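PDB 4ZBG: acetyltransferase from Brucella abortus str. 2308 A, which binds acetyl-coenzyme A and, as a GNAT-family member, probably transfers its acetyl group to an amine of a substrate. Local coordinates for residues K103-R106 / E107-Q111. Numbering follows the deposited sequence.
Sequences KLIR and EGLAQ
Leu-109 lays its CD1 methyl against CG2 of Ile-105, 3.8 Å away, the two side chains running side by side and pointing the same way from neighbouring turns of one helix. In Ile-105, CG2 stands anti to the backbone N and CG1 beside it (chi1 -66°), which leaves CG2 as the branch that meets the leucine. The branch carbon CG of Leu-109 sits close over the preceding turn, 3.2 Å from the carbonyl O of Ile-105. That same oxygen accepts the backbone N of Leu-109 at 2.9 Å. Equivalent bonds, each from N of residue i+4 to O of residue i, join Glu-107 to Lys-103, Gly-108 to Leu-104 and Ala-110 to Arg-106. On another flank, Glu-107 bends at chi2 (58°) and its OE2 receives NE2 of Gln-111 at 2.8 Å, through the anti lone pair and within the amide plane, a bond that fixes which way the amide is turned. Leu-104 leads into the sheet, reaching Leu-57 and Ile-69, while Leu-109 meets Phe-71, and Ile-105, whose side chain lies about 6 Å from the bound acetyl-coenzyme A, touches Tyr-128 and Phe-132. The arrangement is that of an amphipathic helix in a beta-alpha-beta unit, here helix 100-114 as the crossover linking parallel strands 83-91 and 119-122, the acetyl-coenzyme A-binding core of the GNAT fold.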
# COMPACT_ATOMS: atom_id res chain seq x y z
N LYS A 103 10.87 4.07 0.48
CA LYS A 103 11.48 2.74 0.53
C LYS A 103 10.43 1.63 0.55
O LYS A 103 10.59 0.62 -0.13
CB LYS A 103 12.47 2.61 1.70
CG LYS A 103 13.73 3.41 1.48
CD LYS A 103 14.59 3.42 2.74
CE LYS A 103 15.81 4.31 2.57
NZ LYS A 103 16.40 4.66 3.88
N LEU A 104 9.37 1.82 1.34
CA LEU A 104 8.28 0.84 1.38
C LEU A 104 7.62 0.69 0.02
O LEU A 104 7.32 -0.42 -0.42
CB LEU A 104 7.24 1.27 2.42
CG LEU A 104 7.64 1.00 3.86
CD1 LEU A 104 6.71 1.75 4.80
CD2 LEU A 104 7.60 -0.50 4.15
N ILE A 105 7.37 1.81 -0.64
CA ILE A 105 6.71 1.79 -1.93
C ILE A 105 7.58 1.09 -2.97
O ILE A 105 7.11 0.21 -3.69
CB ILE A 105 6.29 3.20 -2.38
CG1 ILE A 105 5.21 3.75 -1.44
CG2 ILE A 105 5.83 3.18 -3.83
CD1 ILE A 105 5.03 5.25 -1.54
N ARG A 106 8.85 1.48 -3.05
CA ARG A 106 9.74 0.87 -4.04
C ARG A 106 9.88 -0.63 -3.80
O ARG A 106 9.86 -1.42 -4.75
CB ARG A 106 11.11 1.56 -4.05
CG ARG A 106 11.08 2.95 -4.67
CD ARG A 106 12.47 3.47 -4.97
NE ARG A 106 12.42 4.85 -5.45
CZ ARG A 106 12.35 5.90 -4.64
NH1 ARG A 106 12.30 5.72 -3.33
NH2 ARG A 106 12.32 7.13 -5.15
N GLU A 107 10.03 -1.03 -2.55
CA GLU A 107 10.18 -2.44 -2.25
C GLU A 107 8.89 -3.22 -2.56
O GLU A 107 8.94 -4.32 -3.12
CB GLU A 107 10.66 -2.64 -0.82
CG GLU A 107 10.88 -4.08 -0.45
CD GLU A 107 11.88 -4.79 -1.35
OE1 GLU A 107 12.81 -4.15 -1.90
OE2 GLU A 107 11.74 -6.02 -1.47
N GLY A 108 7.74 -2.65 -2.21
CA GLY A 108 6.47 -3.29 -2.52
C GLY A 108 6.26 -3.48 -4.01
O GLY A 108 5.84 -4.56 -4.46
N LEU A 109 6.55 -2.44 -4.79
CA LEU A 109 6.41 -2.54 -6.23
C LEU A 109 7.36 -3.59 -6.80
O LEU A 109 6.99 -4.34 -7.70
CB LEU A 109 6.67 -1.18 -6.88
CG LEU A 109 5.64 -0.11 -6.55
CD1 LEU A 109 6.13 1.23 -7.09
CD2 LEU A 109 4.26 -0.45 -7.11
N ALA A 110 8.58 -3.65 -6.27
CA ALA A 110 9.55 -4.62 -6.76
C ALA A 110 9.06 -6.04 -6.49
O ALA A 110 9.20 -6.93 -7.32
CB ALA A 110 10.92 -4.38 -6.13
N GLN A 111 8.45 -6.24 -5.32
CA GLN A 111 7.94 -7.56 -4.98
C GLN A 111 6.73 -7.95 -5.84
O GLN A 111 6.62 -9.10 -6.27
CB GLN A 111 7.67 -7.67 -3.48
CG GLN A 111 8.96 -7.69 -2.69
CD GLN A 111 8.78 -8.08 -1.25
OE1 GLN A 111 7.91 -8.89 -0.92
NE2 GLN A 111 9.60 -7.51 -0.37